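Local coordinates for virulence factor (Pectobacterium carotovorum, PDB 2W3Y), which is an S-palmitoylated virulence factor of a Drosophila pathogen that binds to lipid vesicles, at residues 58-63 with 185-190; 153-158 with 166-171; 227-232 with 237-242. All coordinates share one frame; numbering follows the deposited sequence.

Contact 1: residues 58-63 with 185-190; sequences KQVKAG and VFYKPR
The ring of Y187 stands between strand 185-190 and helix 58-63, and three residues of the helix close round it from different directions. V60 comes over one face: its CG2 methyl lies 3.7 Å from the centroid of the Y187 ring and only 12° off the ring normal, a well-centred CH-pi contact. The opposite face is covered from within the strand by P189, whose CD sits over the ring centre, so the aromatic plane is held between a methyl and a proline. Q59 works at the rim instead. With CG anti to the backbone N and the chain extended beyond it, Q59 reaches forward until NE2 lies in the plane of the ring, 3.5 Å from Y187 CD2, while its CG packs 3.6 Å from the same CD2. The amide is turned 57° from the ring, so the two groups do not stack.

This is helix-on-sheet packing: the short helix and strand segments run almost parallel, 6° apart, with their axes 9.8 Å from each other. The Y187 side chain sets out toward the helix from a strand of the large mixed sheet, and its ring fills the space between the two segments.

At the far end of the ring, Y187 OH comes within 3.3 Å of G63 CA, a van der Waals approach that brings the phenol right up to the helix backbone. The buried hydroxyl finds its polar partner elsewhere, in a hydrogen bond with H175 ND1 on the adjacent strand 166-179. I230 of helix 230-235 packs against both Q59 and Y187.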
loop_
_atom_site.group_PDB
_atom_site.type_symbol
_atom_site.label_atom_id
_atom_site.label_comp_id
_atom_site.label_asym_id
_atom_site.label_seq_id
_atom_site.Cartn_x
_atom_site.Cartn_y
_atom_site.Cartn_z
ATOM N N LYS A 58 -17.480 9.948 -8.341
ATOM C CA LYS A 58 -17.266 9.067 -9.494
ATOM C C LYS A 58 -15.778 8.830 -9.775
ATOM O O LYS A 58 -15.358 7.690 -9.966
ATOM C CB LYS A 58 -17.955 9.650 -10.743
ATOM C CG LYS A 58 -17.690 8.922 -12.059
ATOM C CD LYS A 58 -18.275 9.724 -13.236
ATOM C CE LYS A 58 -18.222 8.943 -14.534
ATOM N NZ LYS A 58 -18.866 9.693 -15.656
ATOM N N GLN A 59 -15.007 9.919 -9.818
ATOM C CA GLN A 59 -13.551 9.893 -10.012
ATOM C C GLN A 59 -12.835 9.074 -8.917
ATOM O O GLN A 59 -11.919 8.313 -9.199
ATOM C CB GLN A 59 -13.037 11.338 -10.062
ATOM C CG GLN A 59 -11.537 11.522 -10.275
ATOM C CD GLN A 59 -11.175 12.970 -10.597
ATOM O OE1 GLN A 59 -11.926 13.677 -11.286
ATOM N NE2 GLN A 59 -10.029 13.413 -10.113
ATOM N N VAL A 60 -13.285 9.221 -7.677
ATOM C CA VAL A 60 -12.695 8.515 -6.544
ATOM C C VAL A 60 -12.958 7.004 -6.613
ATOM O O VAL A 60 -12.045 6.193 -6.393
ATOM C CB VAL A 60 -13.158 9.129 -5.195
ATOM C CG1 VAL A 60 -12.747 8.250 -4.021
ATOM C CG2 VAL A 60 -12.590 10.534 -5.037
ATOM N N LYS A 61 -14.198 6.627 -6.934
ATOM C CA LYS A 61 -14.559 5.212 -7.091
ATOM C C LYS A 61 -13.771 4.536 -8.211
ATOM O O LYS A 61 -13.315 3.410 -8.048
ATOM C CB LYS A 61 -16.086 5.029 -7.250
ATOM C CG LYS A 61 -16.870 5.184 -5.920
ATOM C CD LYS A 61 -18.384 5.353 -6.161
ATOM C CE LYS A 61 -19.113 5.808 -4.885
ATOM N NZ LYS A 61 -19.381 4.638 -3.987
ATOM N N ALA A 62 -13.583 5.239 -9.329
ATOM C CA ALA A 62 -12.742 4.746 -10.425
ATOM C C ALA A 62 -11.248 4.674 -10.024
ATOM O O ALA A 62 -10.560 3.686 -10.325
ATOM C CB ALA A 62 -12.922 5.624 -11.667
ATOM N N GLY A 63 -10.771 5.715 -9.340
ATOM C CA GLY A 63 -9.383 5.811 -8.879
ATOM C C GLY A 63 -9.012 4.687 -7.926
ATOM O O GLY A 63 -7.929 4.117 -8.030
ATOM N N VAL A 185 -11.660 21.426 -2.393
ATOM C CA VAL A 185 -11.265 20.017 -2.255
ATOM C C VAL A 185 -10.632 19.484 -3.532
ATOM O O VAL A 185 -11.162 19.679 -4.636
ATOM C CB VAL A 185 -12.457 19.121 -1.847
ATOM C CG1 VAL A 185 -12.038 17.640 -1.770
ATOM C CG2 VAL A 185 -13.016 19.561 -0.506
ATOM N N PHE A 186 -9.495 18.806 -3.377
ATOM C CA PHE A 186 -8.877 18.089 -4.471
ATOM C C PHE A 186 -8.837 16.582 -4.183
ATOM O O PHE A 186 -8.908 16.142 -3.017
ATOM C CB PHE A 186 -7.465 18.631 -4.763
ATOM C CG PHE A 186 -6.512 18.496 -3.603
ATOM C CD1 PHE A 186 -5.842 17.295 -3.370
ATOM C CD2 PHE A 186 -6.301 19.561 -2.731
ATOM C CE1 PHE A 186 -4.970 17.165 -2.304
ATOM C CE2 PHE A 186 -5.424 19.441 -1.649
ATOM C CZ PHE A 186 -4.763 18.229 -1.439
ATOM N N TYR A 187 -8.736 15.803 -5.255
ATOM C CA TYR A 187 -8.490 14.372 -5.151
ATOM C C TYR A 187 -7.059 14.036 -5.603
ATOM O O TYR A 187 -6.677 14.301 -6.752
ATOM C CB TYR A 187 -9.574 13.580 -5.909
ATOM C CG TYR A 187 -9.313 12.099 -6.054
ATOM C CD1 TYR A 187 -8.972 11.302 -4.949
ATOM C CD2 TYR A 187 -9.413 11.488 -7.307
ATOM C CE1 TYR A 187 -8.735 9.936 -5.102
ATOM C CE2 TYR A 187 -9.184 10.136 -7.466
ATOM C CZ TYR A 187 -8.844 9.361 -6.365
ATOM O OH TYR A 187 -8.618 8.010 -6.529
ATOM N N LYS A 188 -6.259 13.492 -4.673
ATOM C CA LYS A 188 -4.924 12.987 -4.996
ATOM C C LYS A 188 -4.844 11.476 -4.749
ATOM O O LYS A 188 -4.883 11.037 -3.598
ATOM C CB LYS A 188 -3.845 13.727 -4.183
ATOM C CG LYS A 188 -2.398 13.389 -4.578
ATOM C CD LYS A 188 -1.367 13.901 -3.550
ATOM C CE LYS A 188 -1.302 15.429 -3.495
ATOM N NZ LYS A 188 -0.969 16.057 -4.817
ATOM N N PRO A 189 -4.794 10.667 -5.831
ATOM C CA PRO A 189 -4.540 9.243 -5.634
ATOM C C PRO A 189 -3.046 8.888 -5.661
ATOM O O PRO A 189 -2.349 9.227 -6.627
ATOM C CB PRO A 189 -5.271 8.590 -6.803
ATOM C CG PRO A 189 -5.265 9.634 -7.903
ATOM C CD PRO A 189 -5.053 10.994 -7.252
ATOM N N ARG A 190 -2.571 8.205 -4.617
ATOM C CA ARG A 190 -1.144 7.782 -4.538
ATOM C C ARG A 190 -0.969 6.256 -4.464
ATOM O O ARG A 190 -1.747 5.572 -3.774
ATOM C CB ARG A 190 -0.465 8.406 -3.313
ATOM C CG ARG A 190 -0.328 9.918 -3.321
ATOM C CD ARG A 190 0.265 10.428 -1.980
ATOM N NE ARG A 190 -0.741 10.571 -0.906
ATOM C CZ ARG A 190 -0.474 10.529 0.407
ATOM N NH1 ARG A 190 0.776 10.348 0.830
ATOM N NH2 ARG A 190 -1.455 10.664 1.309
#

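Contact 2: residues 153-158 with 166-171. With PLM (palmitic acid), chain C.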
loop_
_atom_site.group_PDB
_atom_site.type_symbol
_atom_site.label_atom_id
_atom_site.label_comp_id
_atom_site.label_asym_id
_atom_site.label_seq_id
_atom_site.Cartn_x
_atom_site.Cartn_y
_atom_site.Cartn_z
ATOM N N ASN A 153 -2.616 -11.263 15.397
ATOM C CA ASN A 153 -2.581 -12.658 15.870
ATOM C C ASN A 153 -1.872 -13.600 14.894
ATOM O O ASN A 153 -1.002 -14.404 15.288
ATOM C CB ASN A 153 -3.992 -13.177 16.137
ATOM C CG ASN A 153 -4.626 -12.559 17.365
ATOM O OD1 ASN A 153 -5.786 -12.137 17.325
ATOM N ND2 ASN A 153 -3.888 -12.520 18.471
ATOM N N GLY A 154 -2.242 -13.489 13.619
ATOM C CA GLY A 154 -1.634 -14.297 12.563
ATOM C C GLY A 154 -0.195 -13.913 12.306
ATOM O O GLY A 154 0.653 -14.770 12.103
ATOM N N LEU A 155 0.068 -12.610 12.307
ATOM C CA LEU A 155 1.397 -12.073 12.069
ATOM C C LEU A 155 2.381 -12.554 13.132
ATOM O O LEU A 155 3.493 -13.007 12.813
ATOM C CB LEU A 155 1.320 -10.547 12.062
ATOM C CG LEU A 155 2.344 -9.673 11.343
ATOM C CD1 LEU A 155 2.542 -10.057 9.862
ATOM C CD2 LEU A 155 1.901 -8.216 11.453
ATOM N N SER A 156 1.941 -12.456 14.389
ATOM C CA SER A 156 2.706 -12.837 15.572
ATOM C C SER A 156 3.091 -14.310 15.542
ATOM O O SER A 156 4.260 -14.667 15.799
ATOM C CB SER A 156 1.883 -12.532 16.835
ATOM O OG SER A 156 2.592 -12.892 18.015
ATOM N N ALA A 157 2.103 -15.151 15.238
ATOM C CA ALA A 157 2.315 -16.577 15.031
ATOM C C ALA A 157 3.414 -16.874 13.997
ATOM O O ALA A 157 4.295 -17.712 14.244
ATOM C CB ALA A 157 1.003 -17.262 14.632
ATOM N N GLU A 158 3.382 -16.194 12.851
ATOM C CA GLU A 158 4.408 -16.431 11.822
ATOM C C GLU A 158 5.797 -15.951 12.229
ATOM O O GLU A 158 6.753 -16.711 12.110
ATOM C CB GLU A 158 4.028 -15.832 10.458
ATOM C CG GLU A 158 2.769 -16.411 9.812
ATOM C CD GLU A 158 2.930 -17.827 9.284
ATOM O OE1 GLU A 158 4.009 -18.439 9.457
ATOM O OE2 GLU A 158 1.958 -18.341 8.677
ATOM N N TYR A 166 11.834 -10.639 10.526
ATOM C CA TYR A 166 10.616 -10.967 9.775
ATOM C C TYR A 166 10.243 -9.778 8.854
ATOM O O TYR A 166 9.874 -8.688 9.320
ATOM C CB TYR A 166 9.469 -11.318 10.740
ATOM C CG TYR A 166 8.206 -11.826 10.068
ATOM C CD1 TYR A 166 8.049 -13.193 9.757
ATOM C CD2 TYR A 166 7.173 -10.936 9.714
ATOM C CE1 TYR A 166 6.881 -13.651 9.127
ATOM C CE2 TYR A 166 6.014 -11.390 9.107
ATOM C CZ TYR A 166 5.873 -12.731 8.811
ATOM O OH TYR A 166 4.713 -13.147 8.191
ATOM N N ASN A 167 10.375 -9.988 7.549
ATOM C CA ASN A 167 10.111 -8.928 6.559
ATOM C C ASN A 167 8.636 -8.538 6.467
ATOM O O ASN A 167 7.766 -9.411 6.463
ATOM C CB ASN A 167 10.625 -9.328 5.174
ATOM C CG ASN A 167 12.155 -9.391 5.111
ATOM O OD1 ASN A 167 12.842 -8.518 5.626
ATOM N ND2 ASN A 167 12.679 -10.431 4.479
ATOM N N TYR A 168 8.380 -7.236 6.366
ATOM C CA TYR A 168 7.028 -6.677 6.510
ATOM C C TYR A 168 6.851 -5.475 5.588
ATOM O O TYR A 168 7.523 -4.444 5.752
ATOM C CB TYR A 168 6.770 -6.297 7.970
ATOM C CG TYR A 168 5.361 -5.816 8.329
ATOM C CD1 TYR A 168 4.222 -6.586 8.030
ATOM C CD2 TYR A 168 5.184 -4.617 9.019
ATOM C CE1 TYR A 168 2.923 -6.135 8.388
ATOM C CE2 TYR A 168 3.911 -4.168 9.397
ATOM C CZ TYR A 168 2.781 -4.931 9.070
ATOM O OH TYR A 168 1.526 -4.481 9.461
ATOM N N LEU A 169 5.952 -5.627 4.613
ATOM C CA LEU A 169 5.719 -4.633 3.563
ATOM C C LEU A 169 4.254 -4.157 3.567
ATOM O O LEU A 169 3.353 -4.937 3.865
ATOM C CB LEU A 169 6.079 -5.219 2.175
ATOM C CG LEU A 169 7.485 -5.790 1.880
ATOM C CD1 LEU A 169 7.641 -7.236 2.356
ATOM C CD2 LEU A 169 7.824 -5.723 0.379
ATOM N N TYR A 170 4.052 -2.870 3.286
ATOM C CA TYR A 170 2.755 -2.301 2.965
ATOM C C TYR A 170 2.733 -2.025 1.465
ATOM O O TYR A 170 3.567 -1.280 0.961
ATOM C CB TYR A 170 2.495 -0.997 3.737
ATOM C CG TYR A 170 1.880 -1.221 5.092
ATOM C CD1 TYR A 170 2.542 -1.995 6.033
ATOM C CD2 TYR A 170 0.621 -0.680 5.436
ATOM C CE1 TYR A 170 2.004 -2.233 7.276
ATOM C CE2 TYR A 170 0.063 -0.920 6.709
ATOM C CZ TYR A 170 0.781 -1.716 7.613
ATOM O OH TYR A 170 0.330 -2.010 8.886
ATOM N N ALA A 171 1.793 -2.668 0.768
ATOM C CA ALA A 171 1.547 -2.439 -0.656
ATOM C C ALA A 171 0.136 -1.854 -0.742
ATOM O O ALA A 171 -0.855 -2.579 -0.608
ATOM C CB ALA A 171 1.654 -3.725 -1.426
HETATM C C1 PLM C . -1.711 -4.917 16.899
HETATM O O2 PLM C . -1.825 -5.760 17.828
HETATM C C2 PLM C . -0.356 -4.674 16.245
HETATM C C3 PLM C . -0.261 -5.204 14.817
HETATM C C4 PLM C . 1.116 -4.988 14.186
HETATM C C5 PLM C . 1.337 -3.550 13.717
HETATM C C6 PLM C . 2.816 -3.169 13.663
HETATM C C7 PLM C . 3.036 -1.921 12.810
HETATM C C8 PLM C . 4.276 -1.118 13.219
HETATM C C9 PLM C . 5.363 -1.279 12.158
HETATM C CA PLM C . 5.659 -0.009 11.369
HETATM C CB PLM C . 5.250 -0.146 9.907
HETATM C CC PLM C . 4.976 1.223 9.306
HETATM C CD PLM C . 3.750 1.216 8.403
HETATM C CE PLM C . 4.139 1.644 6.997
HETATM C CF PLM C . 2.928 2.086 6.188
#
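Helix 153-158 and strand 166-171 run roughly antiparallel, at 149° with their axes 10.6 Å apart. Their closest CA atoms, those of E158 and Y166, are still 8.5 Å from each other, which leaves the gap to side chains. L155 spans it with a divided tip. Its CG lies anti to the backbone N (chi1 -156°), and the two methyls then part company: L155 CD1 reaches Y166 CE2 at 3.8 Å, and L155 CD2 meets Y168 CE1 at the same 3.8 Å, this second side chain crossing the leucine at about a right angle. One leucine thus serves two tyrosines that project from the same side of the strand.

E158 adds its aliphatic base. CB packs 3.6 Å from Y166 OH, while the chain bends at chi2 and carries the carboxylate away to a salt bridge with K161. Y166 OH is itself satisfied by the carbonyl of S37.

Further along the strand, Y170 OH donates a 2.8 Å hydrogen bond to Y168 OH, which also hydrogen-bonds Q43 OE1. These paired tyrosines border the palmitic acid: its terminal carbon CF lies over one face of the Y170 ring, 3.6 Å from CG and offset toward the rim, and C7 passes near Y168. The end of the acyl chain packs on Y170, consistent with a lipid-binding, S-palmitoylated protein.

The helical segment belongs to helix 142-159, and a short connection leads from that helix into strand 166-179. This strand lies between 40-49 and 185-198 in the mixed sheet, while L36 of strand 36-37 packs against L155, E158 and Y166.

Contact 3: residues 227-232 with 237-242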
loop_
_atom_site.group_PDB
_atom_site.type_symbol
_atom_site.label_atom_id
_atom_site.label_comp_id
_atom_site.label_asym_id
_atom_site.label_seq_id
_atom_site.Cartn_x
_atom_site.Cartn_y
_atom_site.Cartn_z
ATOM N N THR A 227 2.159 9.737 -7.495
ATOM C CA THR A 227 0.782 10.211 -7.620
ATOM C C THR A 227 0.276 9.797 -9.001
ATOM O O THR A 227 0.956 10.031 -9.998
ATOM C CB THR A 227 0.745 11.745 -7.496
ATOM O OG1 THR A 227 1.294 12.143 -6.229
ATOM C CG2 THR A 227 -0.684 12.303 -7.625
ATOM N N PHE A 228 -0.906 9.178 -9.068
ATOM C CA PHE A 228 -1.471 8.801 -10.362
ATOM C C PHE A 228 -1.993 9.997 -11.161
ATOM O O PHE A 228 -2.556 10.927 -10.605
ATOM C CB PHE A 228 -2.572 7.740 -10.227
ATOM C CG PHE A 228 -3.105 7.254 -11.554
ATOM C CD1 PHE A 228 -2.300 6.509 -12.409
ATOM C CD2 PHE A 228 -4.411 7.549 -11.950
ATOM C CE1 PHE A 228 -2.781 6.064 -13.633
ATOM C CE2 PHE A 228 -4.899 7.101 -13.170
ATOM C CZ PHE A 228 -4.094 6.365 -14.009
ATOM N N ARG A 229 -1.795 9.932 -12.477
ATOM C CA ARG A 229 -2.241 10.960 -13.411
ATOM C C ARG A 229 -3.737 10.816 -13.680
ATOM O O ARG A 229 -4.152 10.499 -14.802
ATOM C CB ARG A 229 -1.451 10.851 -14.719
ATOM C CG ARG A 229 0.030 11.102 -14.579
ATOM C CD ARG A 229 0.627 11.496 -15.912
ATOM N NE ARG A 229 1.352 10.410 -16.545
ATOM C CZ ARG A 229 1.633 10.345 -17.843
ATOM N NH1 ARG A 229 1.225 11.289 -18.676
ATOM N NH2 ARG A 229 2.308 9.311 -18.308
ATOM N N ILE A 230 -4.543 11.053 -12.649
ATOM C CA ILE A 230 -6.001 10.855 -12.734
ATOM C C ILE A 230 -6.693 11.857 -13.682
ATOM O O ILE A 230 -7.680 11.515 -14.352
ATOM C CB ILE A 230 -6.658 10.851 -11.310
ATOM C CG1 ILE A 230 -8.094 10.319 -11.350
ATOM C CG2 ILE A 230 -6.570 12.226 -10.640
ATOM C CD1 ILE A 230 -8.214 8.823 -11.628
ATOM N N GLU A 231 -6.150 13.073 -13.727
ATOM C CA GLU A 231 -6.633 14.166 -14.584
ATOM C C GLU A 231 -6.496 13.822 -16.066
ATOM O O GLU A 231 -7.455 13.982 -16.829
ATOM C CB GLU A 231 -5.877 15.464 -14.286
ATOM C CG GLU A 231 -6.012 15.991 -12.845
ATOM C CD GLU A 231 -5.077 15.300 -11.836
ATOM O OE1 GLU A 231 -5.282 15.524 -10.621
ATOM O OE2 GLU A 231 -4.160 14.535 -12.244
ATOM N N GLU A 232 -5.317 13.331 -16.447
ATOM C CA GLU A 232 -5.043 12.860 -17.797
ATOM C C GLU A 232 -5.816 11.595 -18.160
ATOM O O GLU A 232 -6.187 11.420 -19.317
ATOM C CB GLU A 232 -3.550 12.622 -18.001
ATOM C CG GLU A 232 -2.747 13.902 -18.123
ATOM C CD GLU A 232 -1.277 13.716 -17.796
ATOM O OE1 GLU A 232 -0.538 13.180 -18.656
ATOM O OE2 GLU A 232 -0.861 14.120 -16.680
ATOM N N GLU A 237 -7.940 10.409 -23.931
ATOM C CA GLU A 237 -8.424 9.081 -24.317
ATOM C C GLU A 237 -7.306 8.091 -24.659
ATOM O O GLU A 237 -7.434 6.894 -24.398
ATOM C CB GLU A 237 -9.416 9.170 -25.487
ATOM C CG GLU A 237 -10.633 10.086 -25.256
ATOM C CD GLU A 237 -11.734 9.467 -24.389
ATOM O OE1 GLU A 237 -11.497 8.412 -23.752
ATOM O OE2 GLU A 237 -12.847 10.052 -24.347
ATOM N N THR A 238 -6.217 8.592 -25.240
ATOM C CA THR A 238 -5.102 7.734 -25.648
ATOM C C THR A 238 -4.234 7.338 -24.440
ATOM O O THR A 238 -3.569 6.309 -24.463
ATOM C CB THR A 238 -4.234 8.367 -26.783
ATOM O OG1 THR A 238 -3.235 9.227 -26.219
ATOM C CG2 THR A 238 -5.101 9.154 -27.768
ATOM N N PHE A 239 -4.257 8.157 -23.393
ATOM C CA PHE A 239 -3.624 7.788 -22.123
ATOM C C PHE A 239 -4.510 6.800 -21.341
ATOM O O PHE A 239 -4.007 5.812 -20.788
ATOM C CB PHE A 239 -3.292 9.021 -21.274
ATOM C CG PHE A 239 -2.670 8.690 -19.937
ATOM C CD1 PHE A 239 -1.360 8.220 -19.858
ATOM C CD2 PHE A 239 -3.401 8.848 -18.759
ATOM C CE1 PHE A 239 -0.786 7.910 -18.624
ATOM C CE2 PHE A 239 -2.838 8.543 -17.525
ATOM C CZ PHE A 239 -1.526 8.076 -17.454
ATOM N N LYS A 240 -5.816 7.067 -21.298
ATOM C CA LYS A 240 -6.788 6.128 -20.723
ATOM C C LYS A 240 -6.636 4.723 -21.335
ATOM O O LYS A 240 -6.730 3.711 -20.628
ATOM C CB LYS A 240 -8.212 6.657 -20.911
ATOM C CG LYS A 240 -9.319 5.728 -20.427
ATOM C CD LYS A 240 -10.616 6.488 -20.217
ATOM C CE LYS A 240 -11.838 5.572 -20.240
ATOM N NZ LYS A 240 -11.832 4.509 -19.190
ATOM N N LYS A 241 -6.372 4.674 -22.644
ATOM C CA LYS A 241 -6.218 3.407 -23.363
ATOM C C LYS A 241 -4.948 2.631 -23.032
ATOM O O LYS A 241 -5.003 1.407 -22.893
ATOM C CB LYS A 241 -6.330 3.599 -24.882
ATOM C CG LYS A 241 -7.763 3.689 -25.370
ATOM C CD LYS A 241 -7.865 3.423 -26.874
ATOM C CE LYS A 241 -7.414 4.614 -27.712
ATOM N NZ LYS A 241 -7.920 4.485 -29.118
ATOM N N LYS A 242 -3.810 3.314 -22.915
ATOM C CA LYS A 242 -2.587 2.588 -22.553
ATOM C C LYS A 242 -2.645 2.053 -21.115
ATOM O O LYS A 242 -2.176 0.950 -20.859
ATOM C CB LYS A 242 -1.287 3.361 -22.856
ATOM C CG LYS A 242 -0.980 4.569 -21.983
ATOM C CD LYS A 242 0.508 4.973 -22.114
ATOM C CE LYS A 242 1.343 4.459 -20.935
ATOM N NZ LYS A 242 2.739 4.064 -21.272
#
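F239 projects from helix 237-242 into the bend where strand 227-228 gives way to the helix that begins at I230, a strand-to-helix junction with R229 at the N-cap position and at the centre of an inverse gamma turn. The ring leaves its helix with CG anti to the backbone N, which sends it toward R229 and E232.

The cationic group supplies the nearest approach. F239 CE1 lies over one face of the R229 guanidinium, 3.4 Å from NH2 and 3.5 Å from CZ. The two planes are tilted 40° apart, so the ring leans against the guanidinium and does not stack flat on it. R229 CB also packs on the far end of the phenyl, 3.9 Å from F239 CZ.

Van der Waals packing closes in around the same ring. F239 CD2 lies 3.7 Å from E232 C, with E232 CB beside it, so the ring fits against the backbone of the first helix. F228 CZ meets F239 CE2 more loosely at 4.3 Å. F228 also packs on P189, on L66 and M67 of helix 57-81, and on F105 of helix 91-105.

Polar bonds fix the arginine while it receives the ring. R229 NH2 is hydrogen-bonded to the carbonyl of A104, and across the new helical turn R229 forms a salt bridge with E232 that should partly balance its charge. In that bridge R229 NH1 donates to E232 OE1 at 2.6 Å, with an N-H...O angle of 146°, meeting the syn side of the carboxylate from 32° out of its plane.

In the fold
All three contacts hang on the same mixed sheet. Contacts 1 and 3 are close neighbours, their centres 13 Å apart, and they touch directly: P189 O and F228 N lie 2.8 Å apart in a probable hydrogen bond between strands 185-198 and 214-228, and Q59 NE2 packs on I230 CG2 at 3.7 Å. Contact 2 sits on the other side of the chain's centre, 29 Å from contact 1 and 34 Å from contact 3, centre to centre. Strand 166-179, which carries Y168 and Y170 beside the palmitic acid chain, nevertheless pairs with strand 185-198 of contact 1. The lipid thus lies at the contact 2 end, and contacts 1 and 3 are structural packing at the other.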